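Local coordinates for DNA polymerase III, beta subunit (Thermotoga maritima, PDB 1VPK), which forms a ring-shaped head-to-tail homodimer around DNA and probably tethers DNA polymerases and other proteins to it, making replication processive, at residues Leu108-Gly113 with Phe117-Met122; Lys152-Ala157 with Asn167-Glu172; Leu177-Ala182 with Asp254-Ile259. All coordinates share one frame; numbering follows the deposited sequence. Where two conformers were deposited one is given.

Contact 1: residues Leu108-Gly113 with Phe117-Met122; sequences LVISSG and FRITTM
Strands 108-112 and 117-120 run antiparallel as the two arms of a beta hairpin, their axes approaching to 4.7 Å, with Leu108 opposite Ile119 and Ile110 opposite Phe117 as hydrogen-bonded pairs and Val109 opposite Arg118 as the non-hydrogen-bonded pair between them. Ile110 N reaches Phe117 O at 2.8 Å in a nearly straight bond (173° at the hydrogen), and Phe117 N returns to Ile110 O at 2.9 Å. Leu108 and Ile119 are likewise joined both ways, the bond from Leu108 N to Ile119 O being the more bent at 151°. Beside the middle pair, Arg118 CA makes a CA-H...O contact with Leu108 O at 3.3 Å.

Leu108, Ile110, Phe117 and Ile119 share the apolar face. With CG1 beside its own backbone N (chi1 -54°), Ile110 extends CD1 over to the other strand, where it meets Ile119 CG1 diagonally at 3.5 Å and Phe117 CB at 4.0 Å. The Phe117 ring itself leads away to Met90 and Leu94, an aromatic filling the space between hairpin and helix 87-91. Thr121 lays its methyl CG2 against the Leu108 backbone at N, 3.7 Å away, while its hydroxyl bonds to Asp106 O. On the other face Val109 and Arg118 stand side by side, Val109 CG2 at 4.1 Å from Arg118 CG, so the arginine lends only its aliphatic stem to the pair. Beta-branched valine and isoleucine suit such extended backbone.

Phe117, Arg118 and Ile119 also pair in an antiparallel ladder with a strand of the second subunit, and Ile119 packs on Ile284 of that subunit. The backbone polar groups of this strand are thus divided between hairpin and dimer interface, while isoleucine and phenylalanine make the face beneath largely apolar.

Contact 2: residues Lys152-Ala157 with Asn167-Glu172; sequences KVIFAA and NGVFWE
Val153 O accepts the backbone N-H of Ala156 at 3.0 Å, and Ala157 N bonds in the same i to i+3 manner to Ile154 O at 3.2 Å; these bonds shape the helical turn that presents Val153, Ile154 and Ala157 to strand 168-174. No hydrogen bond crosses the contact, which is made mainly by aliphatic carbons. Val153 and Val169 point toward each other's segment and meet at about a right angle, Val153 CG2 lying 3.9 Å from Val169 CG1. The second branch of Val169, CG2, stands beside its own backbone N because CG1 is anti to that N (chi1 180°), and it reaches Ile154 CG1 at 4.2 Å. One valine thus touches two successive residues, one with each branch.

Farther along, Ala157 CB rests 3.5 Å from Gly168 O; the small methyl lets the chain come close to the strand backbone. Gly168 is extended at phi 165°, a value that glycine adopts readily. Nearby, Asn167 ND2 bonds to Ala158 O.

Around this pair, Val169 packs on Leu180, Val153 on Ala189 and Ala191, and Ile154 on Leu207 and Met210 of helix 207-218. The contact therefore seats the end region of helix 143-153 on the central-domain part of a sheet, and its cohesion comes from branched aliphatic shape and the exclusion of water, while the strand's backbone hydrogen bonds go to its neighbours in the sheet, such as Leu205 and Val181.

Contact 3: residues Leu177-Ala182 with Asp254-Ile259; sequences LLRLVA and DYKRVI
This is an aromatic packing and hydrogen-bonding contact of the connection leading from the central to the C-terminal domain: Tyr255, on a 3-10 segment between strands 241-246 and 265-270, lies against Val181 and Arg179 of strand 177-183. Val181 comes over one ring face in a CH-pi contact, its CG1 4.0 Å from the Tyr255 ring centroid and 10° off the normal, while CG2 lies 3.8 Å from Tyr255 CZ. Lys256 CG lies over the opposite face, toward its rim.

At the ring edge Arg179 NH1 donates to Tyr255 OH at 2.9 Å (156° at the hydrogen), with the oxygen near the guanidinium plane. A bend at chi3, -67°, turns the end of the otherwise extended arginine to that hydroxyl. Arg179 NE forms a salt bridge with Glu192. Glu172 OE2 also lies against Tyr255 OH, probably as a hydrogen bond, though the modelled separation is too short to be relied on.

A leucine in place of Tyr255 would probably leave Arg179 NH1 without its hydroxyl acceptor and Val181 without a flat face to pack on. Tyrosine serves here as an apolar plate for valine and a polar tip among charged groups; the carboxylates of Glu172 and Glu192 probably ease the proximity of Arg179 and Lys256.

From the N terminus, the three contacts follow in series, none enclosing or crossing another. Contact 1 closes the tight turn of a hairpin in the N-terminal domain, at the dimer interface. Contact 2 then closes a loop with nine residues between its two segments, joining the end region of helix 143-153 to strand 168-174 in the central domain. Contact 3 spans 71 residues, bringing the connection toward the C-terminal domain back onto strand 177-183. Contacts 2 and 3 have centres 10 Å apart and touch, since strands 168-174 and 177-183 are neighbours in one sheet; Phe170 N to Val181 O is one such join. Contact 1 stands apart, its centre about 38 Å from contact 2's and 47 Å from contact 3's.

Contact 1: residues Leu108-Gly113 with Phe117-Met122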
ATOM      1  N   LEU A 108     -23.522  24.042   1.921  1.00 48.12           N
ATOM      2  CA  LEU A 108     -22.489  24.495   2.823  1.00 47.46           C
ATOM      3  C   LEU A 108     -21.327  25.028   1.987  1.00 47.19           C
ATOM      4  O   LEU A 108     -20.818  24.321   1.106  1.00 48.08           O
ATOM      5  CB  LEU A 108     -21.979  23.335   3.708  1.00 46.28           C
ATOM      6  CG  LEU A 108     -20.817  23.635   4.676  1.00 48.36           C
ATOM      7  CD1 LEU A 108     -21.251  24.576   5.823  1.00 48.23           C
ATOM      8  CD2 LEU A 108     -20.234  22.307   5.299  1.00 48.36           C
ATOM      9  N   VAL A 109     -20.915  26.258   2.262  1.00 47.15           N
ATOM     10  CA  VAL A 109     -19.807  26.876   1.576  1.00 47.13           C
ATOM     11  C   VAL A 109     -18.628  26.863   2.543  1.00 47.54           C
ATOM     12  O   VAL A 109     -18.727  27.337   3.675  1.00 48.19           O
ATOM     13  CB  VAL A 109     -20.093  28.309   1.120  1.00 47.30           C
ATOM     14  CG1 VAL A 109     -18.858  28.870   0.413  1.00 48.68           C
ATOM     15  CG2 VAL A 109     -21.324  28.381   0.262  1.00 46.39           C
ATOM     16  N   ILE A 110     -17.521  26.272   2.100  1.00 47.56           N
ATOM     17  CA  ILE A 110     -16.313  26.088   2.950  1.00 48.36           C
ATOM     18  C   ILE A 110     -15.180  26.791   2.205  1.00 48.15           C
ATOM     19  O   ILE A 110     -14.778  26.341   1.120  1.00 46.76           O
ATOM     20  CB  ILE A 110     -15.930  24.603   3.125  1.00 48.36           C
ATOM     21  CG1 ILE A 110     -17.103  23.744   3.651  1.00 50.18           C
ATOM     22  CG2 ILE A 110     -14.772  24.453   4.084  1.00 49.40           C
ATOM     23  CD1 ILE A 110     -17.756  22.908   2.615  1.00 52.43           C
ATOM     24  N   SER A 111     -14.669  27.869   2.812  1.00 49.41           N
ATOM     25  CA  SER A 111     -13.701  28.768   2.211  1.00 49.81           C
ATOM     26  C   SER A 111     -12.437  28.784   3.030  1.00 49.54           C
ATOM     27  O   SER A 111     -12.434  29.099   4.254  1.00 47.96           O
ATOM     28  CB  SER A 111     -14.236  30.192   2.173  1.00 51.05           C
ATOM     29  OG  SER A 111     -15.505  30.188   1.574  1.00 55.81           O
ATOM     30  N   SER A 112     -11.349  28.512   2.342  1.00 48.67           N
ATOM     31  CA  SER A 112     -10.074  28.510   2.985  1.00 48.53           C
ATOM     32  C   SER A 112      -9.021  28.940   2.004  1.00 48.06           C
ATOM     33  O   SER A 112      -8.701  28.230   1.071  1.00 47.07           O
ATOM     34  CB  SER A 112      -9.764  27.119   3.492  1.00 46.77           C
ATOM     35  OG  SER A 112      -8.543  27.193   4.164  1.00 49.28           O
ATOM     36  N   GLY A 113      -8.468  30.109   2.222  1.00 47.42           N
ATOM     37  CA  GLY A 113      -7.440  30.584   1.340  1.00 48.49           C
ATOM     38  C   GLY A 113      -7.918  30.710  -0.079  1.00 47.86           C
ATOM     39  O   GLY A 113      -8.899  31.389  -0.333  1.00 48.15           O
ATOM     40  N   PHE A 117     -15.113  25.178  -1.524  1.00 47.70           N
ATOM     41  CA  PHE A 117     -15.941  24.005  -1.696  1.00 47.24           C
ATOM     42  C   PHE A 117     -17.399  24.428  -1.418  1.00 48.09           C
ATOM     43  O   PHE A 117     -17.649  25.202  -0.503  1.00 46.79           O
ATOM     44  CB  PHE A 117     -15.536  22.906  -0.732  1.00 47.01           C
ATOM     45  CG  PHE A 117     -14.269  22.148  -1.110  1.00 47.67           C
ATOM     46  CD1 PHE A 117     -14.318  21.025  -1.916  1.00 48.09           C
ATOM     47  CD2 PHE A 117     -13.023  22.532  -0.574  1.00 51.58           C
ATOM     48  CE1 PHE A 117     -13.173  20.305  -2.236  1.00 49.75           C
ATOM     49  CE2 PHE A 117     -11.865  21.806  -0.884  1.00 49.08           C
ATOM     50  CZ  PHE A 117     -11.941  20.689  -1.696  1.00 50.20           C
ATOM     51  N   ARG A 118     -18.335  23.929  -2.237  1.00 48.04           N
ATOM     52  CA  ARG A 118     -19.758  24.112  -2.017  1.00 49.81           C
ATOM     53  C   ARG A 118     -20.357  22.710  -1.980  1.00 49.72           C
ATOM     54  O   ARG A 118     -20.289  21.984  -2.942  1.00 47.96           O
ATOM     55  CB  ARG A 118     -20.370  24.925  -3.134  1.00 50.80           C
ATOM     56  CG  ARG A 118     -19.981  26.349  -3.082  1.00 53.59           C
ATOM     57  CD  ARG A 118     -20.615  27.081  -4.256  0.65 56.97           C
ATOM     58  NE  ARG A 118     -19.912  28.265  -4.724  0.65 58.23           N
ATOM     59  CZ  ARG A 118     -18.657  28.300  -5.189  0.65 61.09           C
ATOM     60  NH1 ARG A 118     -17.851  27.223  -5.190  0.65 62.93           N
ATOM     61  NH2 ARG A 118     -18.182  29.453  -5.632  0.65 61.61           N
ATOM     62  N   ILE A 119     -20.801  22.283  -0.795  1.00 50.22           N
ATOM     63  CA  ILE A 119     -21.210  20.893  -0.584  1.00 49.84           C
ATOM     64  C   ILE A 119     -22.714  20.881  -0.296  1.00 49.75           C
ATOM     65  O   ILE A 119     -23.177  21.558   0.593  1.00 49.71           O
ATOM     66  CB  ILE A 119     -20.415  20.269   0.604  1.00 49.87           C
ATOM     67  CG1 ILE A 119     -18.893  20.436   0.405  1.00 51.58           C
ATOM     68  CG2 ILE A 119     -20.737  18.826   0.779  1.00 52.14           C
ATOM     69  CD1 ILE A 119     -18.335  19.717  -0.817  1.00 52.03           C
ATOM     70  N   THR A 120     -23.474  20.133  -1.083  1.00 49.22           N
ATOM     71  CA  THR A 120     -24.913  19.996  -0.887  1.00 49.14           C
ATOM     72  C   THR A 120     -25.243  19.357   0.522  1.00 48.84           C
ATOM     73  O   THR A 120     -24.593  18.416   1.026  1.00 48.09           O
ATOM     74  CB  THR A 120     -25.479  19.303  -2.180  0.50 49.47           C
ATOM     75  OG1 THR A 120     -24.464  18.467  -2.772  0.50 49.11           O
ATOM     76  CG2 THR A 120     -25.769  20.339  -3.228  0.50 47.71           C
ATOM     77  N   THR A 121     -26.137  20.009   1.241  1.00 48.57           N
ATOM     78  CA  THR A 121     -26.495  19.517   2.567  1.00 49.15           C
ATOM     79  C   THR A 121     -27.670  18.566   2.474  1.00 50.13           C
ATOM     80  O   THR A 121     -28.454  18.649   1.521  1.00 47.92           O
ATOM     81  CB  THR A 121     -26.867  20.688   3.507  1.00 49.14           C
ATOM     82  OG1 THR A 121     -28.030  21.357   2.991  1.00 47.98           O
ATOM     83  CG2 THR A 121     -25.721  21.647   3.586  1.00 48.38           C
ATOM     84  N   MET A 122     -27.820  17.733   3.495  1.00 51.55           N
ATOM     85  CA  MET A 122     -28.989  16.856   3.707  1.00 53.62           C
ATOM     86  C   MET A 122     -29.772  17.235   4.990  1.00 52.49           C
ATOM     87  O   MET A 122     -29.234  17.878   5.911  1.00 51.62           O
ATOM     88  CB  MET A 122     -28.519  15.416   3.930  1.00 54.35           C
ATOM     89  CG  MET A 122     -28.187  14.583   2.694  1.00 57.72           C
ATOM     90  SD  MET A 122     -27.149  13.146   3.172  1.00 61.14           S
ATOM     91  CE  MET A 122     -25.610  14.037   3.082  1.00 54.37           C
TER

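Contact 2: residues Lys152-Ala157 with Asn167-Glu172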
ATOM      1  N   LYS A 152      -2.591  -3.228  21.730  1.00 51.76           N
ATOM      2  CA  LYS A 152      -1.985  -4.520  22.030  1.00 52.29           C
ATOM      3  C   LYS A 152      -2.984  -5.664  21.960  1.00 51.49           C
ATOM      4  O   LYS A 152      -2.570  -6.805  21.879  1.00 51.37           O
ATOM      5  CB  LYS A 152      -1.210  -4.458  23.369  1.00 53.37           C
ATOM      6  CG  LYS A 152       0.177  -3.913  23.153  1.00 56.16           C
ATOM      7  CD  LYS A 152       0.978  -3.744  24.399  1.00 61.24           C
ATOM      8  CE  LYS A 152       2.333  -3.060  24.049  1.00 63.62           C
ATOM      9  NZ  LYS A 152       3.429  -3.281  25.075  1.00 67.02           N
ATOM     10  N   VAL A 153      -4.288  -5.378  21.912  1.00 50.89           N
ATOM     11  CA  VAL A 153      -5.281  -6.445  21.849  1.00 51.26           C
ATOM     12  C   VAL A 153      -6.206  -6.462  20.637  1.00 51.68           C
ATOM     13  O   VAL A 153      -6.666  -7.528  20.275  1.00 51.38           O
ATOM     14  CB  VAL A 153      -6.207  -6.495  23.119  1.00 51.13           C
ATOM     15  CG1 VAL A 153      -5.341  -6.531  24.443  1.00 52.16           C
ATOM     16  CG2 VAL A 153      -7.190  -5.363  23.130  1.00 50.02           C
ATOM     17  N   ILE A 154      -6.509  -5.287  20.056  1.00 51.32           N
ATOM     18  CA  ILE A 154      -7.639  -5.165  19.128  1.00 50.82           C
ATOM     19  C   ILE A 154      -7.508  -6.031  17.878  1.00 48.90           C
ATOM     20  O   ILE A 154      -8.494  -6.487  17.348  1.00 50.06           O
ATOM     21  CB  ILE A 154      -7.937  -3.669  18.749  1.00 50.14           C
ATOM     22  CG1 ILE A 154      -9.356  -3.543  18.171  1.00 51.83           C
ATOM     23  CG2 ILE A 154      -6.823  -3.088  17.844  1.00 51.21           C
ATOM     24  CD1 ILE A 154      -9.839  -2.118  18.129  1.00 51.65           C
ATOM     25  N   PHE A 155      -6.290  -6.284  17.441  1.00 49.48           N
ATOM     26  CA  PHE A 155      -6.040  -7.174  16.302  1.00 48.13           C
ATOM     27  C   PHE A 155      -6.554  -8.608  16.426  1.00 48.04           C
ATOM     28  O   PHE A 155      -6.697  -9.296  15.425  1.00 46.06           O
ATOM     29  CB  PHE A 155      -4.556  -7.257  15.973  1.00 47.26           C
ATOM     30  CG  PHE A 155      -3.770  -8.159  16.910  1.00 47.75           C
ATOM     31  CD1 PHE A 155      -3.230  -7.657  18.097  1.00 46.18           C
ATOM     32  CD2 PHE A 155      -3.521  -9.476  16.573  1.00 44.96           C
ATOM     33  CE1 PHE A 155      -2.507  -8.464  18.916  1.00 46.17           C
ATOM     34  CE2 PHE A 155      -2.798 -10.305  17.405  1.00 45.36           C
ATOM     35  CZ  PHE A 155      -2.287  -9.785  18.581  1.00 45.75           C
ATOM     36  N   ALA A 156      -6.766  -9.082  17.657  1.00 48.53           N
ATOM     37  CA  ALA A 156      -7.153 -10.465  17.863  1.00 48.18           C
ATOM     38  C   ALA A 156      -8.701 -10.632  17.847  1.00 49.14           C
ATOM     39  O   ALA A 156      -9.194 -11.765  17.816  1.00 48.85           O
ATOM     40  CB  ALA A 156      -6.553 -10.973  19.155  1.00 47.50           C
ATOM     41  N   ALA A 157      -9.453  -9.524  17.818  1.00 49.34           N
ATOM     42  CA  ALA A 157     -10.913  -9.597  17.736  1.00 50.46           C
ATOM     43  C   ALA A 157     -11.376 -10.216  16.444  1.00 50.97           C
ATOM     44  O   ALA A 157     -10.794  -9.969  15.395  1.00 51.28           O
ATOM     45  CB  ALA A 157     -11.524  -8.224  17.862  1.00 51.43           C
ATOM     46  N   ASN A 167     -16.668 -10.159  18.247  1.00 48.75           N
ATOM     47  CA  ASN A 167     -16.490  -9.003  17.389  1.00 49.15           C
ATOM     48  C   ASN A 167     -16.389  -7.729  18.254  1.00 49.80           C
ATOM     49  O   ASN A 167     -17.284  -6.862  18.256  1.00 49.21           O
ATOM     50  CB  ASN A 167     -17.677  -8.905  16.412  1.00 50.00           C
ATOM     51  CG  ASN A 167     -17.529  -7.756  15.402  1.00 48.23           C
ATOM     52  OD1 ASN A 167     -18.407  -6.932  15.283  1.00 48.58           O
ATOM     53  ND2 ASN A 167     -16.377  -7.705  14.694  1.00 46.21           N
ATOM     54  N   GLY A 168     -15.304  -7.648  19.019  1.00 49.66           N
ATOM     55  CA  GLY A 168     -15.154  -6.581  19.987  1.00 49.72           C
ATOM     56  C   GLY A 168     -14.063  -6.847  20.989  1.00 49.97           C
ATOM     57  O   GLY A 168     -13.291  -7.817  20.872  1.00 51.30           O
ATOM     58  N   VAL A 169     -13.990  -5.958  21.973  1.00 49.78           N
ATOM     59  CA  VAL A 169     -13.022  -6.046  23.040  1.00 49.37           C
ATOM     60  C   VAL A 169     -13.773  -5.996  24.359  1.00 50.53           C
ATOM     61  O   VAL A 169     -14.665  -5.169  24.562  1.00 49.48           O
ATOM     62  CB  VAL A 169     -12.003  -4.892  23.024  1.00 49.27           C
ATOM     63  CG1 VAL A 169     -10.977  -5.036  24.202  1.00 48.84           C
ATOM     64  CG2 VAL A 169     -11.282  -4.801  21.687  1.00 49.12           C
ATOM     65  N   PHE A 170     -13.378  -6.904  25.236  1.00 50.09           N
ATOM     66  CA  PHE A 170     -14.001  -7.083  26.533  1.00 50.47           C
ATOM     67  C   PHE A 170     -13.202  -6.302  27.557  1.00 49.43           C
ATOM     68  O   PHE A 170     -11.970  -6.417  27.630  1.00 50.41           O
ATOM     69  CB  PHE A 170     -14.071  -8.594  26.859  1.00 50.15           C
ATOM     70  CG  PHE A 170     -14.935  -8.930  28.057  1.00 51.52           C
ATOM     71  CD1 PHE A 170     -16.289  -8.613  28.077  1.00 52.04           C
ATOM     72  CD2 PHE A 170     -14.392  -9.598  29.153  1.00 51.93           C
ATOM     73  CE1 PHE A 170     -17.065  -8.927  29.176  1.00 54.12           C
ATOM     74  CE2 PHE A 170     -15.182  -9.906  30.267  1.00 51.94           C
ATOM     75  CZ  PHE A 170     -16.505  -9.578  30.267  1.00 51.15           C
ATOM     76  N   TRP A 171     -13.906  -5.517  28.363  1.00 50.05           N
ATOM     77  CA  TRP A 171     -13.297  -4.711  29.401  1.00 50.09           C
ATOM     78  C   TRP A 171     -13.646  -5.310  30.750  1.00 50.44           C
ATOM     79  O   TRP A 171     -14.818  -5.518  31.023  1.00 49.69           O
ATOM     80  CB  TRP A 171     -13.831  -3.276  29.363  1.00 49.71           C
ATOM     81  CG  TRP A 171     -13.560  -2.501  28.116  1.00 49.83           C
ATOM     82  CD1 TRP A 171     -13.825  -2.880  26.837  1.00 49.63           C
ATOM     83  CD2 TRP A 171     -13.050  -1.160  28.043  1.00 49.44           C
ATOM     84  NE1 TRP A 171     -13.449  -1.873  25.954  1.00 50.59           N
ATOM     85  CE2 TRP A 171     -12.969  -0.811  26.679  1.00 50.75           C
ATOM     86  CE3 TRP A 171     -12.639  -0.226  29.002  1.00 49.61           C
ATOM     87  CZ2 TRP A 171     -12.512   0.447  26.253  1.00 50.14           C
ATOM     88  CZ3 TRP A 171     -12.133   0.989  28.578  1.00 49.91           C
ATOM     89  CH2 TRP A 171     -12.098   1.324  27.213  1.00 50.54           C
ATOM     90  N   GLU A 172     -12.632  -5.534  31.603  1.00 50.95           N
ATOM     91  CA  GLU A 172     -12.832  -5.939  32.983  1.00 51.34           C
ATOM     92  C   GLU A 172     -12.170  -4.973  33.928  1.00 50.75           C
ATOM     93  O   GLU A 172     -10.931  -4.777  33.891  1.00 49.11           O
ATOM     94  CB  GLU A 172     -12.225  -7.306  33.249  1.00 52.71           C
ATOM     95  CG  GLU A 172     -12.928  -8.432  32.550  1.00 56.67           C
ATOM     96  CD  GLU A 172     -12.201  -9.746  32.803  1.00 59.91           C
ATOM     97  OE1 GLU A 172     -11.867 -10.036  33.953  1.00 63.59           O
ATOM     98  OE2 GLU A 172     -11.925 -10.459  31.836  1.00 64.88           O
TER

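Contact 3: residues Leu177-Ala182 with Asp254-Ile259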
ATOM      1  N   LEU A 177      -7.494  -1.442  38.572  1.00 48.77           N
ATOM      2  CA  LEU A 177      -7.050  -2.433  37.565  1.00 48.95           C
ATOM      3  C   LEU A 177      -8.011  -2.495  36.385  1.00 49.16           C
ATOM      4  O   LEU A 177      -9.224  -2.575  36.578  1.00 48.92           O
ATOM      5  CB  LEU A 177      -6.932  -3.834  38.181  1.00 49.18           C
ATOM      6  CG  LEU A 177      -6.240  -4.991  37.443  1.00 49.78           C
ATOM      7  CD1 LEU A 177      -4.773  -4.670  37.233  1.00 53.51           C
ATOM      8  CD2 LEU A 177      -6.333  -6.302  38.264  1.00 49.62           C
ATOM      9  N   LEU A 178      -7.445  -2.473  35.177  1.00 48.70           N
ATOM     10  CA  LEU A 178      -8.188  -2.645  33.942  1.00 49.08           C
ATOM     11  C   LEU A 178      -7.507  -3.695  33.111  1.00 48.79           C
ATOM     12  O   LEU A 178      -6.285  -3.680  32.947  1.00 47.71           O
ATOM     13  CB  LEU A 178      -8.203  -1.346  33.124  1.00 49.73           C
ATOM     14  CG  LEU A 178      -8.796  -1.374  31.716  1.00 49.32           C
ATOM     15  CD1 LEU A 178     -10.280  -1.576  31.798  1.00 49.85           C
ATOM     16  CD2 LEU A 178      -8.508  -0.071  30.975  1.00 51.07           C
ATOM     17  N   ARG A 179      -8.325  -4.589  32.579  1.00 48.84           N
ATOM     18  CA  ARG A 179      -7.899  -5.611  31.652  1.00 48.80           C
ATOM     19  C   ARG A 179      -8.778  -5.525  30.439  1.00 48.91           C
ATOM     20  O   ARG A 179      -9.982  -5.401  30.550  1.00 47.79           O
ATOM     21  CB  ARG A 179      -8.051  -6.995  32.280  1.00 49.41           C
ATOM     22  CG  ARG A 179      -7.740  -8.173  31.359  1.00 49.91           C
ATOM     23  CD  ARG A 179      -7.995  -9.547  32.042  1.00 47.69           C
ATOM     24  NE  ARG A 179      -7.085  -9.853  33.139  1.00 50.39           N
ATOM     25  CZ  ARG A 179      -7.025 -11.057  33.737  1.00 48.55           C
ATOM     26  NH1 ARG A 179      -7.792 -12.054  33.325  1.00 48.27           N
ATOM     27  NH2 ARG A 179      -6.185 -11.271  34.706  1.00 45.49           N
ATOM     28  N   LEU A 180      -8.140  -5.627  29.280  1.00 48.62           N
ATOM     29  CA  LEU A 180      -8.789  -5.733  28.026  1.00 48.31           C
ATOM     30  C   LEU A 180      -8.485  -7.075  27.402  1.00 47.33           C
ATOM     31  O   LEU A 180      -7.353  -7.538  27.470  1.00 45.79           O
ATOM     32  CB  LEU A 180      -8.268  -4.646  27.094  1.00 48.98           C
ATOM     33  CG  LEU A 180      -8.495  -3.191  27.471  1.00 50.84           C
ATOM     34  CD1 LEU A 180      -7.995  -2.292  26.301  1.00 50.69           C
ATOM     35  CD2 LEU A 180      -9.983  -2.944  27.787  1.00 49.16           C
ATOM     36  N   VAL A 181      -9.492  -7.676  26.775  1.00 46.89           N
ATOM     37  CA  VAL A 181      -9.350  -8.990  26.156  1.00 47.90           C
ATOM     38  C   VAL A 181     -10.032  -9.005  24.807  1.00 47.83           C
ATOM     39  O   VAL A 181     -11.109  -8.479  24.654  1.00 47.54           O
ATOM     40  CB  VAL A 181      -9.977 -10.119  27.014  1.00 47.51           C
ATOM     41  CG1 VAL A 181      -9.496 -11.516  26.526  1.00 48.17           C
ATOM     42  CG2 VAL A 181      -9.585  -9.967  28.451  1.00 48.37           C
ATOM     43  N   ALA A 182      -9.397  -9.636  23.837  1.00 47.81           N
ATOM     44  CA  ALA A 182     -10.012  -9.825  22.538  1.00 48.33           C
ATOM     45  C   ALA A 182      -9.621 -11.176  22.016  1.00 47.74           C
ATOM     46  O   ALA A 182      -8.493 -11.646  22.271  1.00 46.48           O
ATOM     47  CB  ALA A 182      -9.566  -8.709  21.540  1.00 49.00           C
ATOM     48  N   ASP A 254     -15.807 -17.521  28.376  1.00 49.59           N
ATOM     49  CA  ASP A 254     -14.979 -17.711  29.559  1.00 50.25           C
ATOM     50  C   ASP A 254     -13.556 -18.039  29.118  1.00 50.11           C
ATOM     51  O   ASP A 254     -13.116 -19.179  29.136  1.00 49.30           O
ATOM     52  CB  ASP A 254     -15.569 -18.824  30.445  1.00 50.46           C
ATOM     53  CG  ASP A 254     -14.932 -18.868  31.813  1.00 53.21           C
ATOM     54  OD1 ASP A 254     -14.018 -18.054  32.077  1.00 57.45           O
ATOM     55  OD2 ASP A 254     -15.331 -19.719  32.622  1.00 56.23           O
ATOM     56  N   TYR A 255     -12.850 -16.991  28.715  1.00 50.33           N
ATOM     57  CA  TYR A 255     -11.584 -17.100  28.013  1.00 49.71           C
ATOM     58  C   TYR A 255     -10.491 -17.713  28.901  1.00 51.27           C
ATOM     59  O   TYR A 255      -9.558 -18.344  28.408  1.00 50.92           O
ATOM     60  CB  TYR A 255     -11.163 -15.719  27.479  1.00 48.17           C
ATOM     61  CG  TYR A 255     -10.880 -14.718  28.566  1.00 46.27           C
ATOM     62  CD1 TYR A 255      -9.610 -14.609  29.123  1.00 47.38           C
ATOM     63  CD2 TYR A 255     -11.889 -13.898  29.069  1.00 44.28           C
ATOM     64  CE1 TYR A 255      -9.353 -13.718  30.160  1.00 47.38           C
ATOM     65  CE2 TYR A 255     -11.639 -13.028  30.108  1.00 42.77           C
ATOM     66  CZ  TYR A 255     -10.367 -12.929  30.622  1.00 44.80           C
ATOM     67  OH  TYR A 255     -10.098 -12.056  31.619  1.00 46.44           O
ATOM     68  N   LYS A 256     -10.623 -17.546  30.209  1.00 52.46           N
ATOM     69  CA  LYS A 256      -9.643 -18.062  31.157  1.00 54.65           C
ATOM     70  C   LYS A 256      -9.405 -19.586  30.998  1.00 54.65           C
ATOM     71  O   LYS A 256      -8.311 -20.072  31.232  1.00 52.95           O
ATOM     72  CB  LYS A 256     -10.060 -17.699  32.590  1.00 54.66           C
ATOM     73  CG  LYS A 256     -10.017 -16.159  32.860  1.00 56.04           C
ATOM     74  CD  LYS A 256     -11.129 -15.637  33.819  1.00 56.78           C
ATOM     75  CE  LYS A 256     -10.981 -14.140  34.070  1.00 56.62           C
ATOM     76  NZ  LYS A 256     -12.233 -13.485  34.507  1.00 57.98           N
ATOM     77  N   ARG A 257     -10.400 -20.307  30.493  1.00 54.97           N
ATOM     78  CA  ARG A 257     -10.216 -21.745  30.243  1.00 55.83           C
ATOM     79  C   ARG A 257      -9.237 -22.085  29.119  1.00 55.84           C
ATOM     80  O   ARG A 257      -8.808 -23.212  29.016  1.00 56.67           O
ATOM     81  CB  ARG A 257     -11.563 -22.390  29.931  1.00 56.47           C
ATOM     82  CG  ARG A 257     -12.597 -22.306  31.051  1.00 55.61           C
ATOM     83  CD  ARG A 257     -13.939 -22.255  30.421  1.00 58.31           C
ATOM     84  NE  ARG A 257     -15.063 -22.490  31.320  1.00 57.78           N
ATOM     85  CZ  ARG A 257     -15.511 -23.703  31.646  1.00 60.83           C
ATOM     86  NH1 ARG A 257     -14.923 -24.820  31.186  1.00 60.11           N
ATOM     87  NH2 ARG A 257     -16.544 -23.802  32.475  1.00 61.44           N
ATOM     88  N   VAL A 258      -8.887 -21.141  28.259  1.00 55.94           N
ATOM     89  CA  VAL A 258      -7.848 -21.421  27.273  1.00 56.75           C
ATOM     90  C   VAL A 258      -6.467 -20.900  27.673  1.00 55.93           C
ATOM     91  O   VAL A 258      -5.490 -21.051  26.919  1.00 56.79           O
ATOM     92  CB  VAL A 258      -8.235 -20.877  25.878  1.00 57.42           C
ATOM     93  CG1 VAL A 258      -9.668 -21.279  25.566  1.00 58.97           C
ATOM     94  CG2 VAL A 258      -8.061 -19.313  25.758  1.00 59.33           C
ATOM     95  N   ILE A 259      -6.390 -20.216  28.810  1.00 53.79           N
ATOM     96  CA  ILE A 259      -5.108 -19.750  29.305  1.00 53.09           C
ATOM     97  C   ILE A 259      -4.568 -20.842  30.232  1.00 52.72           C
ATOM     98  O   ILE A 259      -5.084 -21.006  31.316  1.00 51.31           O
ATOM     99  CB  ILE A 259      -5.245 -18.426  30.043  1.00 52.61           C
ATOM    100  CG1 ILE A 259      -5.848 -17.380  29.098  1.00 51.99           C
ATOM    101  CG2 ILE A 259      -3.888 -17.975  30.619  1.00 51.46           C
ATOM    102  CD1 ILE A 259      -6.126 -16.114  29.765  1.00 51.23           C
TER